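Local coordinates for protein 2-dehydro-3-deoxyphosphogluconate aldolase (Vibrio fischeri, PDB 3NZR) that is an aldolase of the KDGP aldolase family, a group with the TIM-barrel type of alpha/beta fold, at residues A[36-41]-A[91-96]; A[81-86]-A[101-106]. One frame throughout, in Å; residues are numbered along the deposited sequence.

Interaction 1 of 2, residues A[36-41]-A[91-96]; sequences HVLVGV and PQHINQ. With MG (magnesium ion), chain E.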
loop_
_atom_site.group_PDB
_atom_site.type_symbol
_atom_site.label_atom_id
_atom_site.label_comp_id
_atom_site.label_asym_id
_atom_site.label_seq_id
_atom_site.Cartn_x
_atom_site.Cartn_y
_atom_site.Cartn_z
ATOM N N HIS A 36 -17.444 9.137 -23.404
ATOM C CA HIS A 36 -16.094 8.671 -23.253
ATOM C C HIS A 36 -15.315 9.639 -22.353
ATOM O O HIS A 36 -14.329 10.237 -22.739
ATOM C CB HIS A 36 -15.420 8.484 -24.612
ATOM C CG HIS A 36 -16.177 7.564 -25.529
ATOM N ND1 HIS A 36 -16.392 6.235 -25.226
ATOM C CD2 HIS A 36 -16.883 7.815 -26.671
ATOM C CE1 HIS A 36 -17.166 5.694 -26.168
ATOM N NE2 HIS A 36 -17.458 6.625 -27.068
ATOM N N VAL A 37 -15.770 9.725 -21.111
ATOM C CA VAL A 37 -15.205 10.722 -20.163
ATOM C C VAL A 37 -15.453 10.242 -18.735
ATOM O O VAL A 37 -16.362 9.458 -18.496
ATOM C CB VAL A 37 -15.868 12.086 -20.401
ATOM C CG1 VAL A 37 -17.348 12.029 -20.016
ATOM C CG2 VAL A 37 -15.147 13.231 -19.633
ATOM N N LEU A 38 -14.651 10.729 -17.796
ATOM C CA LEU A 38 -14.930 10.635 -16.398
ATOM C C LEU A 38 -14.913 12.034 -15.881
ATOM O O LEU A 38 -14.018 12.772 -16.217
ATOM C CB LEU A 38 -13.762 9.872 -15.711
ATOM C CG LEU A 38 -13.588 8.463 -16.137
ATOM C CD1 LEU A 38 -12.156 7.914 -15.791
ATOM C CD2 LEU A 38 -14.698 7.632 -15.510
ATOM N N VAL A 39 -15.871 12.407 -15.031
ATOM C CA VAL A 39 -15.989 13.729 -14.548
ATOM C C VAL A 39 -15.496 13.804 -13.086
ATOM O O VAL A 39 -15.972 13.042 -12.198
ATOM C CB VAL A 39 -17.461 14.159 -14.570
ATOM C CG1 VAL A 39 -17.690 15.273 -13.646
ATOM C CG2 VAL A 39 -17.919 14.511 -15.976
ATOM N N GLY A 40 -14.495 14.643 -12.868
ATOM C CA GLY A 40 -13.798 14.689 -11.577
ATOM C C GLY A 40 -14.532 15.615 -10.596
ATOM O O GLY A 40 -14.953 16.706 -10.995
ATOM N N VAL A 41 -14.759 15.099 -9.384
ATOM C CA VAL A 41 -15.352 15.802 -8.288
ATOM C C VAL A 41 -14.336 15.672 -7.143
ATOM O O VAL A 41 -13.837 14.560 -6.847
ATOM C CB VAL A 41 -16.755 15.228 -7.961
ATOM C CG1 VAL A 41 -17.524 16.182 -6.985
ATOM C CG2 VAL A 41 -17.644 15.098 -9.257
ATOM N N PRO A 91 -17.589 4.741 -7.486
ATOM C CA PRO A 91 -17.377 5.383 -8.787
ATOM C C PRO A 91 -16.636 4.510 -9.780
ATOM O O PRO A 91 -16.032 3.476 -9.402
ATOM C CB PRO A 91 -16.530 6.570 -8.408
ATOM C CG PRO A 91 -15.629 6.000 -7.236
ATOM C CD PRO A 91 -16.404 4.879 -6.603
ATOM N N GLN A 92 -16.623 4.951 -11.042
ATOM C CA GLN A 92 -15.792 4.311 -12.025
ATOM C C GLN A 92 -14.312 4.540 -11.775
ATOM O O GLN A 92 -13.527 3.720 -12.256
ATOM C CB GLN A 92 -16.149 4.733 -13.434
ATOM C CG GLN A 92 -17.501 4.126 -13.846
ATOM C CD GLN A 92 -18.006 4.633 -15.218
ATOM O OE1 GLN A 92 -17.257 5.260 -15.958
ATOM N NE2 GLN A 92 -19.263 4.352 -15.535
ATOM N N HIS A 93 -13.941 5.656 -11.146
ATOM C CA HIS A 93 -12.521 6.061 -11.064
ATOM C C HIS A 93 -12.191 6.741 -9.763
ATOM O O HIS A 93 -12.963 7.567 -9.247
ATOM C CB HIS A 93 -12.205 6.959 -12.271
ATOM C CG HIS A 93 -10.759 7.336 -12.382
ATOM N ND1 HIS A 93 -9.885 6.650 -13.187
ATOM C CD2 HIS A 93 -10.059 8.326 -11.815
ATOM C CE1 HIS A 93 -8.689 7.202 -13.093
ATOM N NE2 HIS A 93 -8.776 8.248 -12.303
ATOM N N ILE A 94 -11.081 6.321 -9.148
ATOM C CA ILE A 94 -10.600 6.859 -7.907
ATOM C C ILE A 94 -9.163 7.362 -8.069
ATOM O O ILE A 94 -8.336 6.627 -8.591
ATOM C CB ILE A 94 -10.608 5.755 -6.890
ATOM C CG1 ILE A 94 -12.030 5.257 -6.648
ATOM C CG2 ILE A 94 -10.089 6.238 -5.528
ATOM C CD1 ILE A 94 -12.138 3.891 -5.919
ATOM N N ASN A 95 -8.834 8.568 -7.618
ATOM C CA ASN A 95 -7.476 9.093 -7.686
ATOM C C ASN A 95 -6.860 8.821 -6.366
ATOM O O ASN A 95 -7.500 9.102 -5.316
ATOM C CB ASN A 95 -7.488 10.578 -7.878
ATOM C CG ASN A 95 -7.963 10.981 -9.248
ATOM O OD1 ASN A 95 -7.157 11.069 -10.199
ATOM N ND2 ASN A 95 -9.232 11.301 -9.357
ATOM N N GLN A 96 -5.651 8.300 -6.335
ATOM C CA GLN A 96 -4.976 8.042 -5.081
ATOM C C GLN A 96 -3.533 8.389 -5.127
ATOM O O GLN A 96 -2.900 8.436 -6.186
ATOM C CB GLN A 96 -5.162 6.651 -4.568
ATOM C CG GLN A 96 -6.392 6.466 -3.658
ATOM C CD GLN A 96 -6.381 7.271 -2.426
ATOM O OE1 GLN A 96 -5.342 7.832 -2.044
ATOM N NE2 GLN A 96 -7.522 7.321 -1.732
HETATM MG MG MG E . -18.725 6.067 -28.715
HETATM O O HOH W 1 -16.937 6.429 -18.271
HETATM O O HOH W 2 -19.971 5.519 -30.322
HETATM O O HOH W 3 -17.357 5.124 -29.750
HETATM O O HOH W 4 -18.318 7.723 -29.667
HETATM O O HOH W 5 -20.154 7.034 -27.789
HETATM O O HOH W 6 -19.062 4.382 -28.011
#
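Inside the parallel sheet of this TIM-barrel-type fold, Leu38 on strand 37-42 reaches past the intervening strand 67-70 to touch Gln92, in the loop just before strand 93-94, and His93, its first residue. The nearest alpha carbons, those of Leu38 and His93, lie 7.4 Å apart and no direct hydrogen bond joins the segments, so this is side-chain packing between next-but-one strands rather than strand pairing. Leu38 divides its two methyls between the partners. CD1 stands 3.6 Å from CB of His93 and meets the CG end of the ring at a slant, the two side chains crossing at roughly a right angle. CD2 lies 3.5 Å from OE1 of Gln92, a van der Waals contact of a methyl with the amide oxygen, and also meets CB of Gln92 at 3.8 Å. Gln92 extends fully beyond CG (chi2 174°), which carries that amide back along strand 37-42 toward the Val37 carbonyl. There a water bridges the two segments, donating to OE1 of Gln92 at 2.6 Å and to O of Val37 at 3.1 Å; NE2 of Gln92 is satisfied by the carbonyl of Ser4. One residue before Val37, His36 NE2 binds a magnesium ion at 2.1 Å, and five waters complete six ligands. ND1 of the same ring hydrogen-bonds to O of Asn8, so the two bonds together fix the ring's rotation. Around the contact, Leu38 pairs through its backbone with Leu16 and Val18, Val39 pairs with Ala66 and Ser68, helix 23-32 covers Val37 and Val39, and His93 leans on strand 114-119.

Interaction 2 of 2, residues A[81-86]-A[101-106]; sequences MVSLIS and VATSRA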
loop_
_atom_site.group_PDB
_atom_site.type_symbol
_atom_site.label_atom_id
_atom_site.label_comp_id
_atom_site.label_asym_id
_atom_site.label_seq_id
_atom_site.Cartn_x
_atom_site.Cartn_y
_atom_site.Cartn_z
HETATM N N MSE A 81 -9.936 10.347 3.043
HETATM C CA MSE A 81 -11.268 10.774 2.735
HETATM C C MSE A 81 -11.712 10.289 1.391
HETATM O O MSE A 81 -12.845 9.908 1.218
HETATM C CB MSE A 81 -11.362 12.299 2.801
HETATM C CG MSE A 81 -12.789 12.815 2.852
HETATM SE SE MSE A 81 -12.819 14.773 2.973
HETATM C CE MSE A 81 -12.561 14.969 4.956
ATOM N N VAL A 82 -10.795 10.270 0.401
ATOM C CA VAL A 82 -11.135 9.722 -0.873
ATOM C C VAL A 82 -11.471 8.262 -0.784
ATOM O O VAL A 82 -12.389 7.857 -1.420
ATOM C CB VAL A 82 -9.981 9.991 -1.931
ATOM C CG1 VAL A 82 -10.231 9.088 -3.170
ATOM C CG2 VAL A 82 -9.944 11.478 -2.284
ATOM N N SER A 83 -10.768 7.446 0.032
ATOM C CA SER A 83 -11.035 6.099 0.160
ATOM C C SER A 83 -12.391 5.918 0.793
ATOM O O SER A 83 -13.165 5.090 0.285
ATOM C CB SER A 83 -9.999 5.421 1.081
ATOM O OG SER A 83 -8.683 5.324 0.498
ATOM N N LEU A 84 -12.698 6.642 1.870
ATOM C CA LEU A 84 -13.987 6.464 2.579
ATOM C C LEU A 84 -15.141 6.947 1.686
ATOM O O LEU A 84 -16.180 6.333 1.603
ATOM C CB LEU A 84 -14.019 7.293 3.851
ATOM C CG LEU A 84 -13.049 6.801 4.907
ATOM C CD1 LEU A 84 -13.008 7.788 6.069
ATOM C CD2 LEU A 84 -13.520 5.457 5.413
ATOM N N ILE A 85 -14.963 8.066 1.006
ATOM C CA ILE A 85 -15.980 8.494 -0.009
ATOM C C ILE A 85 -16.241 7.445 -1.095
ATOM O O ILE A 85 -17.407 7.138 -1.434
ATOM C CB ILE A 85 -15.527 9.805 -0.675
ATOM C CG1 ILE A 85 -15.602 10.966 0.324
ATOM C CG2 ILE A 85 -16.385 10.155 -1.930
ATOM C CD1 ILE A 85 -14.920 12.219 -0.196
ATOM N N SER A 86 -15.186 6.917 -1.697
ATOM C CA SER A 86 -15.318 5.966 -2.773
ATOM C C SER A 86 -16.003 4.676 -2.321
ATOM O O SER A 86 -16.749 4.047 -3.056
ATOM C CB SER A 86 -13.945 5.674 -3.412
ATOM O OG SER A 86 -13.325 6.892 -3.892
ATOM N N VAL A 101 -3.490 3.594 -2.541
ATOM C CA VAL A 101 -4.034 2.686 -3.541
ATOM C C VAL A 101 -4.707 1.444 -2.977
ATOM O O VAL A 101 -5.905 1.135 -3.291
ATOM C CB VAL A 101 -2.918 2.312 -4.524
ATOM C CG1 VAL A 101 -3.425 1.272 -5.556
ATOM C CG2 VAL A 101 -2.452 3.606 -5.203
ATOM N N ALA A 102 -4.003 0.755 -2.058
ATOM C CA ALA A 102 -4.493 -0.477 -1.529
ATOM C C ALA A 102 -5.703 -0.246 -0.661
ATOM O O ALA A 102 -6.639 -1.056 -0.669
ATOM C CB ALA A 102 -3.320 -1.241 -0.692
ATOM N N THR A 103 -5.665 0.812 0.165
ATOM C CA THR A 103 -6.791 1.111 0.981
ATOM C C THR A 103 -8.059 1.376 0.175
ATOM O O THR A 103 -9.140 0.889 0.514
ATOM C CB THR A 103 -6.524 2.365 1.797
ATOM O OG1 THR A 103 -5.323 2.213 2.573
ATOM C CG2 THR A 103 -7.734 2.628 2.737
ATOM N N SER A 104 -7.955 2.189 -0.853
ATOM C CA SER A 104 -9.076 2.437 -1.727
ATOM C C SER A 104 -9.601 1.165 -2.415
ATOM O O SER A 104 -10.749 0.985 -2.514
ATOM C CB SER A 104 -8.730 3.493 -2.750
ATOM O OG SER A 104 -8.725 4.759 -2.195
ATOM N N ARG A 105 -8.714 0.322 -2.898
ATOM C CA ARG A 105 -9.123 -0.926 -3.487
ATOM C C ARG A 105 -9.824 -1.809 -2.463
ATOM O O ARG A 105 -10.768 -2.429 -2.783
ATOM C CB ARG A 105 -8.008 -1.692 -4.148
ATOM C CG ARG A 105 -8.399 -3.073 -4.678
ATOM C CD ARG A 105 -9.332 -3.010 -5.833
ATOM N NE ARG A 105 -8.712 -2.390 -6.957
ATOM C CZ ARG A 105 -9.322 -1.775 -7.957
ATOM N NH1 ARG A 105 -10.608 -1.707 -8.023
ATOM N NH2 ARG A 105 -8.622 -1.242 -8.890
ATOM N N ALA A 106 -9.338 -1.833 -1.248
ATOM C CA ALA A 106 -9.927 -2.708 -0.257
ATOM C C ALA A 106 -11.304 -2.231 0.121
ATOM O O ALA A 106 -12.239 -2.981 0.097
ATOM C CB ALA A 106 -9.039 -2.884 0.934
HETATM O O HOH W 7 -13.002 3.114 -1.970
#
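Two consecutive helices of the barrel's outer layer, 79-89 and 101-108, meet through a serine pair at close range: the alpha carbons of Ser83 and Ser104 are just 4.6 Å apart. Their hydroxyls, OG of Ser83 and OG of Ser104, form a hydrogen bond of 2.8 Å whose direction the heavy atoms leave open. Both oxygens sit beside their own backbone N, opposite the carbonyl carbon (chi1 -70° and -75°), an orientation that lets the short side chains meet between the helices. The CG2 methyl of Thr103 lies 3.6 Å from OG of Ser83 and 4.0 Å from CB of Ser83, a van der Waals contact beside the hydroxyl pair. A water forms a second bridge, donating to O of Ser83 at 3.0 Å and to O of Ser104 at 3.1 Å. One turn on, Ser86 turns its hydroxyl back into its own helix, OG giving a 2.8 Å bond to O of Val82, which also accepts from the Ser86 N on the opposite face of the carbonyl plane. Ala102 and Thr103 also pack on Ala102 of the second subunit. The serines' small size thus allows the close approach, while the hydroxyl bond and the water give buried polar atoms partners.

In the fold
Both contacts are buried, but at different depths: interaction 1 is centred about 7 Å from the centre of the chain and interaction 2 about 15 Å, with about 13 Å between the two centres. The first joins non-adjacent strands from within the sheet; the second joins helices outside it, next to the second subunit. Strand 93-94 connects them, since it follows helix 79-89 and precedes helix 101-108, and Ile94 packs against Ser86. Gln96 NE2 makes a weak hydrogen bond to Ser104 OG. Each contact has a bridging water, but that of interaction 1 joins a side-chain amide to a backbone carbonyl, whereas that of interaction 2 joins two backbone carbonyls.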